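Local coordinates for protein probable thioesterase (Thermus thermophilus, PDB 1Z54) that probably hydrolyses fatty acyl-CoA thioesters, as a hot-dog-fold member of the 4-hydroxybenzoyl-CoA thioesterase family, at residues E30-D35 with F89-E94; A40-H45 with R124-L129; A26-A31 with E71-R76. One frame throughout, in Å; residues are numbered along the deposited sequence.

Interactions 1 and 3 are two neighbouring patches of one interface, in which helix 24-39 lies on the antiparallel sheet; their centres are 6 Å apart and they share Glu-30 and Ala-31. The strands they use, 86-95 and 72-82, are neighbours in the sheet, tied by a salt bridge of 2.7 Å from Arg-76 NH2 to Glu-94 OE2. Interaction 2 lies further out, its centre 15 Å from that of interaction 1 and 19 Å from that of interaction 3, where the chain leaving helix 24-39 meets helix 120-129. A glycerol, probably from the crystallisation liquor, hydrogen-bonds Glu-30 of the shared turn and Arg-33 of interaction 1; Glu-30 also hydrogen-bonds His-21 of a third subunit.

Interaction 1 of 3, residues E30-D35 with F89-E94; sequences EAARVD and FRYRVE
Helix 30-35 crosses strand 89-94 at 119° between their N-to-C directions, with the axes 10.0 Å apart at closest approach. Arg-33 carries most of the contact, reaching two aromatic side chains of the strand. Its NH1 donates a hydrogen bond of 2.8 Å to Tyr-91 OH, with an N-H...O angle of 152°. The hydroxyl lies almost in the guanidinium plane, whereas the tyrosine ring is turned steeply against that plane. With CG anti to the backbone N (chi1 176°), the arginine chain runs out from the helix toward the strand, and a bend at chi3 swings the guanidinium back to the hydroxyl. Along the way its aliphatic part covers a face of Phe-89: CG stands 4.1 Å from the ring centroid, nearly on the ring normal, a CH-pi contact. Arg-33 CD adds a second touch, 3.9 Å from Phe-89 CD1. This is the core of the hot-dog fold, a long helix wrapped by a curved antiparallel sheet, and all four touching residues are buried. Ala-32 fills in beside the arginine, its CB 4.4 Å from Tyr-91 CD2 at the ring edge. Replacing Arg-33 with an alanine would probably uncover one face of Phe-89 and deprive Tyr-91 OH of its helix-side donor. That hydroxyl also hydrogen-bonds Thr-105 OG1 of strand 98-111, so helix and adjoining strand both grip it. Phe-89 also meets the ring of His-107, the two planes steeply inclined, while Arg-33 NH2 reaches the glycerol and His-22 of a third subunit packs on the arginine.

Interaction 2 of 3, residues A40-H45 with R124-L129; sequences AGLPYH and RALSVL
Ala-40, just after helix 24-39, points its CB at helix 120-129 and meets Leu-129 CD1 at 3.5 Å. Gly-41 then breaks the helix in a Schellman motif: its positive phi of 82° would press a side chain against the carbonyl O of Ala-40, and two backbone bonds reach back into the last turn. The turn brings Leu-42 round to helix 120-129, where its two methyls share Ala-125 and Leu-126: CD1 is 3.7 Å from Ala-125 CB, and CD2 lies between the two, 3.7 Å from Leu-126 CD2. Chi1 of -72° sets CG anti to the carbonyl carbon, and chi2 of 52° turns the two methyls to the helix. In this hot-dog domain the contact thus joins the chain leaving the central helix to the C-terminal helix, entirely through apolar groups, near the protein surface. Leu-126 turns its end toward Leu-42 while also packing on Leu-37 of the central helix and on Leu-79 and Leu-82 of strand 72-82. Beyond Leu-42 the chain goes on into helix 44-48, capped by Pro-43.

Interaction 3 of 3, residues A26-A31 with E71-R76; sequences AVYLEA and EVVEVR
Tyr-28 extends its ring from helix 26-31 to Val-73, CE1 coming obliquely to 4.4 Å from Val-73 CG2. One residue on, Leu-29 starts away from the strand, but its branched end comes back, and CD2 comes within 4.3 Å of Val-75 CG1. The other methyl of Val-75 faces the helix backbone, CG2 lying 4.4 Å from Tyr-28 O. Val-75 therefore lies against both helix residues, one methyl to a side chain and the other to a carbonyl, and with chi1 -176° both of its branches are turned to the helix. No hydrogen bond crosses this contact, and all four touching residues are buried. The phenol end of Tyr-28 finds its polar partner beyond the two segments, in Glu-13 OE1. The helix crosses the strand at -61°, axes 9.0 Å apart at the closest, within the hot-dog fold. Strand 72-82 runs between strands 3-8 and 86-95: Ile-7 of the first touches both Tyr-28 and Val-73, Tyr-91 of the second touches Leu-29 and Val-75, and Leu-29 reaches on to Leu-59 and Leu-61 of strand 52-63.

Interaction 1 of 3, residues E30-D35 with F89-E94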
ATOM      1  N   GLU A  30      -5.755  -2.402 -11.953  1.00 14.33           N
ATOM      2  CA  GLU A  30      -6.106  -3.761 -11.570  1.00 14.24           C
ATOM      3  C   GLU A  30      -7.585  -3.841 -11.194  1.00 12.52           C
ATOM      4  O   GLU A  30      -8.283  -4.763 -11.597  1.00 11.99           O
ATOM      5  CB  GLU A  30      -5.232  -4.224 -10.396  1.00 12.96           C
ATOM      6  CG  GLU A  30      -5.583  -5.617  -9.843  1.00 12.49           C
ATOM      7  CD  GLU A  30      -4.671  -6.036  -8.685  1.00 11.29           C
ATOM      8  OE1 GLU A  30      -3.782  -6.894  -8.888  1.00 10.04           O
ATOM      9  OE2 GLU A  30      -4.839  -5.489  -7.574  1.00 10.73           O
ATOM     10  N   ALA A  31      -8.057  -2.868 -10.424  1.00 11.97           N
ATOM     11  CA  ALA A  31      -9.457  -2.851 -10.019  1.00 12.90           C
ATOM     12  C   ALA A  31     -10.354  -2.808 -11.257  1.00 13.63           C
ATOM     13  O   ALA A  31     -11.345  -3.540 -11.334  1.00 11.99           O
ATOM     14  CB  ALA A  31      -9.730  -1.645  -9.123  1.00 12.85           C
ATOM     15  N   ALA A  32      -9.991  -1.965 -12.225  1.00 14.04           N
ATOM     16  CA  ALA A  32     -10.755  -1.821 -13.464  1.00 14.99           C
ATOM     17  C   ALA A  32     -10.694  -3.107 -14.273  1.00 16.06           C
ATOM     18  O   ALA A  32     -11.703  -3.557 -14.816  1.00 15.19           O
ATOM     19  CB  ALA A  32     -10.207  -0.663 -14.288  1.00 14.22           C
ATOM     20  N   ARG A  33      -9.501  -3.693 -14.361  1.00 13.95           N
ATOM     21  CA  ARG A  33      -9.325  -4.945 -15.090  1.00 13.83           C
ATOM     22  C   ARG A  33     -10.220  -6.031 -14.465  1.00 15.23           C
ATOM     23  O   ARG A  33     -10.931  -6.763 -15.166  1.00 13.97           O
ATOM     24  CB  ARG A  33      -7.846  -5.368 -15.043  1.00 13.04           C
ATOM     25  CG  ARG A  33      -7.560  -6.715 -15.695  1.00 13.36           C
ATOM     26  CD  ARG A  33      -6.060  -7.021 -15.854  1.00 14.38           C
ATOM     27  NE  ARG A  33      -5.292  -7.120 -14.604  1.00 16.80           N
ATOM     28  CZ  ARG A  33      -4.597  -6.120 -14.060  1.00 18.85           C
ATOM     29  NH1 ARG A  33      -4.570  -4.927 -14.642  1.00 17.77           N
ATOM     30  NH2 ARG A  33      -3.893  -6.317 -12.951  1.00 17.28           N
ATOM     31  N   VAL A  34     -10.189  -6.118 -13.137  1.00 14.40           N
ATOM     32  CA  VAL A  34     -10.980  -7.094 -12.399  1.00 15.57           C
ATOM     33  C   VAL A  34     -12.490  -6.894 -12.629  1.00 17.35           C
ATOM     34  O   VAL A  34     -13.250  -7.857 -12.777  1.00 15.55           O
ATOM     35  CB  VAL A  34     -10.652  -6.997 -10.884  1.00 18.80           C
ATOM     36  CG1 VAL A  34     -11.766  -7.609 -10.061  1.00 17.11           C
ATOM     37  CG2 VAL A  34      -9.318  -7.695 -10.602  1.00 16.06           C
ATOM     38  N   ASP A  35     -12.912  -5.638 -12.643  1.00 16.47           N
ATOM     39  CA  ASP A  35     -14.311  -5.292 -12.858  1.00 19.16           C
ATOM     40  C   ASP A  35     -14.704  -5.698 -14.289  1.00 18.56           C
ATOM     41  O   ASP A  35     -15.780  -6.251 -14.520  1.00 19.68           O
ATOM     42  CB  ASP A  35     -14.487  -3.785 -12.638  1.00 19.56           C
ATOM     43  CG  ASP A  35     -15.936  -3.335 -12.721  1.00 22.32           C
ATOM     44  OD1 ASP A  35     -16.825  -4.053 -12.223  1.00 23.85           O
ATOM     45  OD2 ASP A  35     -16.179  -2.244 -13.268  1.00 24.29           O
ATOM     46  N   PHE A  89      -4.424  -5.334 -21.949  1.00 15.12           N
ATOM     47  CA  PHE A  89      -5.478  -4.386 -21.630  1.00 14.99           C
ATOM     48  C   PHE A  89      -4.935  -2.979 -21.772  1.00 17.29           C
ATOM     49  O   PHE A  89      -3.763  -2.717 -21.495  1.00 18.37           O
ATOM     50  CB  PHE A  89      -5.986  -4.560 -20.190  1.00 17.11           C
ATOM     51  CG  PHE A  89      -6.685  -5.858 -19.942  1.00 17.73           C
ATOM     52  CD1 PHE A  89      -5.964  -7.018 -19.717  1.00 17.26           C
ATOM     53  CD2 PHE A  89      -8.079  -5.923 -19.961  1.00 19.11           C
ATOM     54  CE1 PHE A  89      -6.614  -8.231 -19.515  1.00 20.25           C
ATOM     55  CE2 PHE A  89      -8.741  -7.126 -19.759  1.00 17.83           C
ATOM     56  CZ  PHE A  89      -8.009  -8.284 -19.536  1.00 20.39           C
ATOM     57  N   ARG A  90      -5.796  -2.073 -22.212  1.00 17.91           N
ATOM     58  CA  ARG A  90      -5.424  -0.680 -22.354  1.00 19.31           C
ATOM     59  C   ARG A  90      -6.407   0.118 -21.522  1.00 18.35           C
ATOM     60  O   ARG A  90      -7.593  -0.198 -21.485  1.00 17.44           O
ATOM     61  CB  ARG A  90      -5.462  -0.252 -23.820  1.00 20.93           C
ATOM     62  CG  ARG A  90      -4.228  -0.672 -24.586  1.00 21.80           C
ATOM     63  CD  ARG A  90      -4.070   0.158 -25.839  1.00 27.79           C
ATOM     64  NE  ARG A  90      -2.684   0.189 -26.292  1.00 35.18           N
ATOM     65  CZ  ARG A  90      -1.674   0.702 -25.592  1.00 37.03           C
ATOM     66  NH1 ARG A  90      -0.446   0.684 -26.090  1.00 37.60           N
ATOM     67  NH2 ARG A  90      -1.890   1.234 -24.395  1.00 40.05           N
ATOM     68  N   TYR A  91      -5.915   1.147 -20.842  1.00 18.00           N
ATOM     69  CA  TYR A  91      -6.784   1.930 -19.979  1.00 17.23           C
ATOM     70  C   TYR A  91      -6.648   3.430 -20.107  1.00 16.71           C
ATOM     71  O   TYR A  91      -5.600   3.948 -20.488  1.00 14.54           O
ATOM     72  CB  TYR A  91      -6.521   1.596 -18.508  1.00 16.88           C
ATOM     73  CG  TYR A  91      -6.264   0.149 -18.187  1.00 17.76           C
ATOM     74  CD1 TYR A  91      -5.064  -0.473 -18.551  1.00 18.26           C
ATOM     75  CD2 TYR A  91      -7.184  -0.582 -17.440  1.00 16.32           C
ATOM     76  CE1 TYR A  91      -4.787  -1.793 -18.164  1.00 17.85           C
ATOM     77  CE2 TYR A  91      -6.919  -1.890 -17.050  1.00 17.20           C
ATOM     78  CZ  TYR A  91      -5.721  -2.489 -17.411  1.00 16.47           C
ATOM     79  OH  TYR A  91      -5.463  -3.778 -16.999  1.00 13.95           O
ATOM     80  N   ARG A  92      -7.725   4.118 -19.743  1.00 16.87           N
ATOM     81  CA  ARG A  92      -7.757   5.571 -19.724  1.00 17.79           C
ATOM     82  C   ARG A  92      -8.345   5.946 -18.375  1.00 18.51           C
ATOM     83  O   ARG A  92      -9.441   5.501 -18.018  1.00 17.78           O
ATOM     84  CB  ARG A  92      -8.628   6.134 -20.851  1.00 19.19           C
ATOM     85  CG  ARG A  92      -7.966   6.062 -22.220  1.00 20.64           C
ATOM     86  CD  ARG A  92      -8.840   6.619 -23.342  1.00 22.84           C
ATOM     87  NE  ARG A  92      -8.775   8.074 -23.448  1.00 24.07           N
ATOM     88  CZ  ARG A  92      -9.509   8.914 -22.729  1.00 26.18           C
ATOM     89  NH1 ARG A  92     -10.381   8.448 -21.847  1.00 26.06           N
ATOM     90  NH2 ARG A  92      -9.366  10.226 -22.892  1.00 26.34           N
ATOM     91  N   VAL A  93      -7.598   6.733 -17.610  1.00 16.91           N
ATOM     92  CA  VAL A  93      -8.061   7.165 -16.308  1.00 18.76           C
ATOM     93  C   VAL A  93      -8.424   8.628 -16.431  1.00 20.98           C
ATOM     94  O   VAL A  93      -7.561   9.467 -16.685  1.00 20.76           O
ATOM     95  CB  VAL A  93      -6.973   7.039 -15.225  1.00 17.87           C
ATOM     96  CG1 VAL A  93      -7.556   7.440 -13.879  1.00 17.53           C
ATOM     97  CG2 VAL A  93      -6.426   5.614 -15.175  1.00 17.18           C
ATOM     98  N   GLU A  94      -9.698   8.941 -16.254  1.00 21.48           N
ATOM     99  CA  GLU A  94     -10.104  10.323 -16.361  1.00 25.83           C
ATOM    100  C   GLU A  94     -11.054  10.769 -15.267  1.00 27.08           C
ATOM    101  O   GLU A  94     -11.486   9.977 -14.427  1.00 26.91           O
ATOM    102  CB  GLU A  94     -10.708  10.584 -17.749  1.00 30.17           C
ATOM    103  CG  GLU A  94     -11.770   9.608 -18.189  1.00 34.32           C
ATOM    104  CD  GLU A  94     -12.267   9.900 -19.591  1.00 37.27           C
ATOM    105  OE1 GLU A  94     -12.775  11.010 -19.825  1.00 40.46           O
ATOM    106  OE2 GLU A  94     -12.146   9.022 -20.466  1.00 40.25           O
TER

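Interaction 2 of 3, residues A40-H45 with R124-L129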
ATOM      1  N   ALA A  40     -17.802  -9.380 -17.648  1.00 24.11           N
ATOM      2  CA  ALA A  40     -17.810 -10.265 -18.803  1.00 24.12           C
ATOM      3  C   ALA A  40     -18.215 -11.685 -18.406  1.00 24.50           C
ATOM      4  O   ALA A  40     -18.207 -12.594 -19.234  1.00 22.29           O
ATOM      5  CB  ALA A  40     -16.437 -10.286 -19.448  1.00 24.78           C
ATOM      6  N   GLY A  41     -18.572 -11.868 -17.138  1.00 23.10           N
ATOM      7  CA  GLY A  41     -18.953 -13.188 -16.665  1.00 24.62           C
ATOM      8  C   GLY A  41     -17.741 -14.042 -16.331  1.00 23.76           C
ATOM      9  O   GLY A  41     -17.819 -15.271 -16.298  1.00 23.91           O
ATOM     10  N   LEU A  42     -16.606 -13.393 -16.092  1.00 22.30           N
ATOM     11  CA  LEU A  42     -15.381 -14.109 -15.748  1.00 21.53           C
ATOM     12  C   LEU A  42     -14.771 -13.547 -14.466  1.00 21.21           C
ATOM     13  O   LEU A  42     -13.602 -13.149 -14.449  1.00 20.68           O
ATOM     14  CB  LEU A  42     -14.366 -14.007 -16.892  1.00 22.80           C
ATOM     15  CG  LEU A  42     -14.606 -14.799 -18.182  1.00 23.24           C
ATOM     16  CD1 LEU A  42     -15.996 -14.526 -18.737  1.00 25.07           C
ATOM     17  CD2 LEU A  42     -13.544 -14.401 -19.197  1.00 24.37           C
ATOM     18  N   PRO A  43     -15.557 -13.506 -13.376  1.00 19.97           N
ATOM     19  CA  PRO A  43     -15.053 -12.980 -12.098  1.00 20.57           C
ATOM     20  C   PRO A  43     -13.680 -13.598 -11.825  1.00 18.45           C
ATOM     21  O   PRO A  43     -13.549 -14.816 -11.779  1.00 17.33           O
ATOM     22  CB  PRO A  43     -16.133 -13.407 -11.097  1.00 21.09           C
ATOM     23  CG  PRO A  43     -16.722 -14.663 -11.729  1.00 21.38           C
ATOM     24  CD  PRO A  43     -16.818 -14.247 -13.178  1.00 21.05           C
ATOM     25  N   TYR A  44     -12.664 -12.748 -11.667  1.00 17.65           N
ATOM     26  CA  TYR A  44     -11.290 -13.202 -11.471  1.00 17.82           C
ATOM     27  C   TYR A  44     -11.018 -14.115 -10.280  1.00 19.20           C
ATOM     28  O   TYR A  44     -10.108 -14.950 -10.331  1.00 18.91           O
ATOM     29  CB  TYR A  44     -10.328 -12.003 -11.412  1.00 17.83           C
ATOM     30  CG  TYR A  44      -8.878 -12.410 -11.585  1.00 16.20           C
ATOM     31  CD1 TYR A  44      -8.450 -13.020 -12.761  1.00 16.59           C
ATOM     32  CD2 TYR A  44      -7.956 -12.267 -10.547  1.00 15.14           C
ATOM     33  CE1 TYR A  44      -7.148 -13.488 -12.902  1.00 16.13           C
ATOM     34  CE2 TYR A  44      -6.645 -12.734 -10.677  1.00 15.66           C
ATOM     35  CZ  TYR A  44      -6.254 -13.347 -11.855  1.00 15.67           C
ATOM     36  OH  TYR A  44      -4.984 -13.858 -11.981  1.00 17.00           O
ATOM     37  N   HIS A  45     -11.783 -13.966  -9.207  1.00 19.77           N
ATOM     38  CA  HIS A  45     -11.561 -14.815  -8.048  1.00 21.41           C
ATOM     39  C   HIS A  45     -11.923 -16.251  -8.409  1.00 23.18           C
ATOM     40  O   HIS A  45     -11.271 -17.190  -7.954  1.00 23.45           O
ATOM     41  CB  HIS A  45     -12.375 -14.319  -6.847  1.00 19.26           C
ATOM     42  CG  HIS A  45     -13.854 -14.306  -7.069  1.00 20.54           C
ATOM     43  ND1 HIS A  45     -14.680 -15.317  -6.629  1.00 22.11           N
ATOM     44  CD2 HIS A  45     -14.663 -13.392  -7.660  1.00 21.82           C
ATOM     45  CE1 HIS A  45     -15.933 -15.026  -6.932  1.00 22.06           C
ATOM     46  NE2 HIS A  45     -15.951 -13.863  -7.559  1.00 21.38           N
ATOM     47  N   ARG A 124     -12.858 -18.290 -25.287  1.00 24.11           N
ATOM     48  CA  ARG A 124     -14.093 -18.065 -26.025  1.00 25.83           C
ATOM     49  C   ARG A 124     -14.819 -16.796 -25.563  1.00 24.90           C
ATOM     50  O   ARG A 124     -15.214 -15.957 -26.383  1.00 23.66           O
ATOM     51  CB  ARG A 124     -14.985 -19.296 -25.852  1.00 30.03           C
ATOM     52  CG  ARG A 124     -16.251 -19.322 -26.673  1.00 35.66           C
ATOM     53  CD  ARG A 124     -16.847 -20.718 -26.608  1.00 40.51           C
ATOM     54  NE  ARG A 124     -17.079 -21.138 -25.228  1.00 45.78           N
ATOM     55  CZ  ARG A 124     -17.216 -22.405 -24.842  1.00 48.30           C
ATOM     56  NH1 ARG A 124     -17.428 -22.688 -23.563  1.00 49.20           N
ATOM     57  NH2 ARG A 124     -17.128 -23.388 -25.728  1.00 47.99           N
ATOM     58  N   ALA A 125     -14.977 -16.645 -24.251  1.00 22.27           N
ATOM     59  CA  ALA A 125     -15.663 -15.480 -23.700  1.00 22.81           C
ATOM     60  C   ALA A 125     -14.900 -14.173 -23.953  1.00 23.25           C
ATOM     61  O   ALA A 125     -15.501 -13.145 -24.300  1.00 20.09           O
ATOM     62  CB  ALA A 125     -15.892 -15.676 -22.205  1.00 24.82           C
ATOM     63  N   LEU A 126     -13.582 -14.213 -23.781  1.00 22.44           N
ATOM     64  CA  LEU A 126     -12.758 -13.032 -23.993  1.00 22.89           C
ATOM     65  C   LEU A 126     -12.763 -12.637 -25.469  1.00 23.29           C
ATOM     66  O   LEU A 126     -12.732 -11.452 -25.803  1.00 24.34           O
ATOM     67  CB  LEU A 126     -11.316 -13.295 -23.527  1.00 21.61           C
ATOM     68  CG  LEU A 126     -11.098 -13.498 -22.019  1.00 23.37           C
ATOM     69  CD1 LEU A 126      -9.654 -13.875 -21.740  1.00 22.40           C
ATOM     70  CD2 LEU A 126     -11.463 -12.219 -21.269  1.00 24.47           C
ATOM     71  N   SER A 127     -12.807 -13.631 -26.348  1.00 23.53           N
ATOM     72  CA  SER A 127     -12.802 -13.365 -27.786  1.00 25.42           C
ATOM     73  C   SER A 127     -13.921 -12.417 -28.185  1.00 26.32           C
ATOM     74  O   SER A 127     -13.737 -11.552 -29.039  1.00 27.10           O
ATOM     75  CB  SER A 127     -12.936 -14.668 -28.581  1.00 24.98           C
ATOM     76  OG  SER A 127     -11.734 -15.420 -28.555  1.00 26.26           O
ATOM     77  N   VAL A 128     -15.081 -12.574 -27.560  1.00 25.25           N
ATOM     78  CA  VAL A 128     -16.219 -11.721 -27.877  1.00 27.49           C
ATOM     79  C   VAL A 128     -15.886 -10.256 -27.616  1.00 28.05           C
ATOM     80  O   VAL A 128     -16.417  -9.366 -28.279  1.00 27.42           O
ATOM     81  CB  VAL A 128     -17.459 -12.086 -27.030  1.00 27.01           C
ATOM     82  CG1 VAL A 128     -18.663 -11.286 -27.507  1.00 28.36           C
ATOM     83  CG2 VAL A 128     -17.737 -13.576 -27.119  1.00 27.57           C
ATOM     84  N   LEU A 129     -14.999 -10.016 -26.653  1.00 27.79           N
ATOM     85  CA  LEU A 129     -14.612  -8.659 -26.276  1.00 27.86           C
ATOM     86  C   LEU A 129     -13.428  -8.098 -27.062  1.00 28.76           C
ATOM     87  O   LEU A 129     -13.164  -6.896 -27.016  1.00 27.85           O
ATOM     88  CB  LEU A 129     -14.293  -8.621 -24.782  1.00 27.69           C
ATOM     89  CG  LEU A 129     -15.404  -9.124 -23.853  1.00 28.30           C
ATOM     90  CD1 LEU A 129     -14.853  -9.274 -22.440  1.00 28.62           C
ATOM     91  CD2 LEU A 129     -16.586  -8.165 -23.880  1.00 27.23           C
TER

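Interaction 3 of 3, residues A26-A31 with E71-R76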
ATOM      1  N   ALA A  26      -1.420   1.630 -10.746  1.00 14.28           N
ATOM      2  CA  ALA A  26      -1.445   0.236 -11.177  1.00 13.78           C
ATOM      3  C   ALA A  26      -2.556  -0.504 -10.426  1.00 11.45           C
ATOM      4  O   ALA A  26      -3.156  -1.430 -10.958  1.00 12.37           O
ATOM      5  CB  ALA A  26      -0.096  -0.432 -10.916  1.00 12.02           C
ATOM      6  N   VAL A  27      -2.815  -0.100  -9.185  1.00 11.22           N
ATOM      7  CA  VAL A  27      -3.863  -0.730  -8.394  1.00 11.09           C
ATOM      8  C   VAL A  27      -5.227  -0.353  -8.991  1.00 11.73           C
ATOM      9  O   VAL A  27      -6.128  -1.193  -9.079  1.00 12.73           O
ATOM     10  CB  VAL A  27      -3.780  -0.298  -6.909  1.00 12.93           C
ATOM     11  CG1 VAL A  27      -5.001  -0.779  -6.147  1.00 10.18           C
ATOM     12  CG2 VAL A  27      -2.516  -0.893  -6.272  1.00 12.27           C
ATOM     13  N   TYR A  28      -5.368   0.906  -9.401  1.00 10.70           N
ATOM     14  CA  TYR A  28      -6.607   1.376 -10.024  1.00 12.38           C
ATOM     15  C   TYR A  28      -6.817   0.595 -11.320  1.00 11.82           C
ATOM     16  O   TYR A  28      -7.935   0.199 -11.638  1.00 14.59           O
ATOM     17  CB  TYR A  28      -6.518   2.864 -10.359  1.00 11.41           C
ATOM     18  CG  TYR A  28      -6.553   3.815  -9.185  1.00  9.62           C
ATOM     19  CD1 TYR A  28      -6.381   5.187  -9.388  1.00 11.23           C
ATOM     20  CD2 TYR A  28      -6.776   3.368  -7.881  1.00  9.16           C
ATOM     21  CE1 TYR A  28      -6.427   6.087  -8.336  1.00 10.43           C
ATOM     22  CE2 TYR A  28      -6.826   4.271  -6.813  1.00  9.19           C
ATOM     23  CZ  TYR A  28      -6.653   5.634  -7.055  1.00 10.05           C
ATOM     24  OH  TYR A  28      -6.735   6.572  -6.037  1.00  7.23           O
ATOM     25  N   LEU A  29      -5.738   0.371 -12.069  1.00 12.63           N
ATOM     26  CA  LEU A  29      -5.828  -0.393 -13.314  1.00 12.14           C
ATOM     27  C   LEU A  29      -6.286  -1.823 -13.026  1.00 14.09           C
ATOM     28  O   LEU A  29      -7.083  -2.395 -13.769  1.00 11.87           O
ATOM     29  CB  LEU A  29      -4.471  -0.439 -14.034  1.00 12.17           C
ATOM     30  CG  LEU A  29      -3.891   0.896 -14.529  1.00 14.62           C
ATOM     31  CD1 LEU A  29      -2.746   0.637 -15.493  1.00 12.15           C
ATOM     32  CD2 LEU A  29      -4.978   1.706 -15.231  1.00 13.01           C
ATOM     33  N   GLU A  30      -5.755  -2.402 -11.953  1.00 14.33           N
ATOM     34  CA  GLU A  30      -6.106  -3.761 -11.570  1.00 14.24           C
ATOM     35  C   GLU A  30      -7.585  -3.841 -11.194  1.00 12.52           C
ATOM     36  O   GLU A  30      -8.283  -4.763 -11.597  1.00 11.99           O
ATOM     37  CB  GLU A  30      -5.232  -4.224 -10.396  1.00 12.96           C
ATOM     38  CG  GLU A  30      -5.583  -5.617  -9.843  1.00 12.49           C
ATOM     39  CD  GLU A  30      -4.671  -6.036  -8.685  1.00 11.29           C
ATOM     40  OE1 GLU A  30      -3.782  -6.894  -8.888  1.00 10.04           O
ATOM     41  OE2 GLU A  30      -4.839  -5.489  -7.574  1.00 10.73           O
ATOM     42  N   ALA A  31      -8.057  -2.868 -10.424  1.00 11.97           N
ATOM     43  CA  ALA A  31      -9.457  -2.851 -10.019  1.00 12.90           C
ATOM     44  C   ALA A  31     -10.354  -2.808 -11.257  1.00 13.63           C
ATOM     45  O   ALA A  31     -11.345  -3.540 -11.334  1.00 11.99           O
ATOM     46  CB  ALA A  31      -9.730  -1.645  -9.123  1.00 12.85           C
ATOM     47  N   GLU A  71     -11.873  13.489  -4.983  1.00 21.76           N
ATOM     48  CA  GLU A  71     -12.376  13.224  -6.331  1.00 20.91           C
ATOM     49  C   GLU A  71     -12.690  11.756  -6.570  1.00 21.45           C
ATOM     50  O   GLU A  71     -12.306  10.884  -5.787  1.00 22.87           O
ATOM     51  CB  GLU A  71     -11.349  13.662  -7.379  1.00 21.12           C
ATOM     52  CG  GLU A  71     -10.954  15.130  -7.330  1.00 22.76           C
ATOM     53  CD  GLU A  71      -9.756  15.437  -8.221  1.00 22.68           C
ATOM     54  OE1 GLU A  71      -9.433  16.627  -8.405  1.00 23.31           O
ATOM     55  OE2 GLU A  71      -9.129  14.486  -8.734  1.00 22.51           O
ATOM     56  N   VAL A  72     -13.395  11.500  -7.668  1.00 19.76           N
ATOM     57  CA  VAL A  72     -13.753  10.154  -8.093  1.00 18.91           C
ATOM     58  C   VAL A  72     -13.205  10.038  -9.508  1.00 18.49           C
ATOM     59  O   VAL A  72     -13.355  10.960 -10.308  1.00 18.61           O
ATOM     60  CB  VAL A  72     -15.283   9.953  -8.108  1.00 20.36           C
ATOM     61  CG1 VAL A  72     -15.622   8.622  -8.743  1.00 20.62           C
ATOM     62  CG2 VAL A  72     -15.833  10.003  -6.676  1.00 16.68           C
ATOM     63  N   VAL A  73     -12.539   8.932  -9.818  1.00 17.58           N
ATOM     64  CA  VAL A  73     -11.980   8.761 -11.155  1.00 17.10           C
ATOM     65  C   VAL A  73     -12.658   7.634 -11.899  1.00 19.17           C
ATOM     66  O   VAL A  73     -13.174   6.690 -11.297  1.00 20.01           O
ATOM     67  CB  VAL A  73     -10.463   8.442 -11.132  1.00 15.17           C
ATOM     68  CG1 VAL A  73      -9.688   9.606 -10.579  1.00 14.25           C
ATOM     69  CG2 VAL A  73     -10.214   7.172 -10.324  1.00 15.58           C
ATOM     70  N   GLU A  74     -12.649   7.749 -13.220  1.00 21.42           N
ATOM     71  CA  GLU A  74     -13.240   6.738 -14.079  1.00 22.99           C
ATOM     72  C   GLU A  74     -12.135   6.075 -14.872  1.00 22.00           C
ATOM     73  O   GLU A  74     -11.292   6.750 -15.474  1.00 21.09           O
ATOM     74  CB  GLU A  74     -14.264   7.370 -15.026  1.00 25.74           C
ATOM     75  CG  GLU A  74     -15.549   7.785 -14.333  1.00 31.17           C
ATOM     76  CD  GLU A  74     -16.604   8.285 -15.301  1.00 35.58           C
ATOM     77  OE1 GLU A  74     -17.767   8.443 -14.873  1.00 37.71           O
ATOM     78  OE2 GLU A  74     -16.274   8.526 -16.485  1.00 38.52           O
ATOM     79  N   VAL A  75     -12.129   4.749 -14.845  1.00 20.76           N
ATOM     80  CA  VAL A  75     -11.130   3.984 -15.561  1.00 20.47           C
ATOM     81  C   VAL A  75     -11.804   3.185 -16.653  1.00 21.78           C
ATOM     82  O   VAL A  75     -12.627   2.308 -16.386  1.00 20.46           O
ATOM     83  CB  VAL A  75     -10.382   3.024 -14.635  1.00 20.74           C
ATOM     84  CG1 VAL A  75      -9.275   2.328 -15.414  1.00 15.69           C
ATOM     85  CG2 VAL A  75      -9.810   3.796 -13.449  1.00 19.67           C
ATOM     86  N   ARG A  76     -11.454   3.513 -17.888  1.00 22.01           N
ATOM     87  CA  ARG A  76     -12.012   2.848 -19.050  1.00 23.23           C
ATOM     88  C   ARG A  76     -11.045   1.765 -19.490  1.00 21.52           C
ATOM     89  O   ARG A  76      -9.871   2.035 -19.734  1.00 21.15           O
ATOM     90  CB  ARG A  76     -12.217   3.872 -20.169  1.00 24.90           C
ATOM     91  CG  ARG A  76     -13.172   4.995 -19.772  1.00 32.72           C
ATOM     92  CD  ARG A  76     -13.046   6.216 -20.680  1.00 36.99           C
ATOM     93  NE  ARG A  76     -13.317   5.903 -22.080  1.00 42.99           N
ATOM     94  CZ  ARG A  76     -13.354   6.814 -23.053  1.00 45.98           C
ATOM     95  NH1 ARG A  76     -13.607   6.448 -24.304  1.00 46.09           N
ATOM     96  NH2 ARG A  76     -13.138   8.094 -22.775  1.00 45.81           N
TER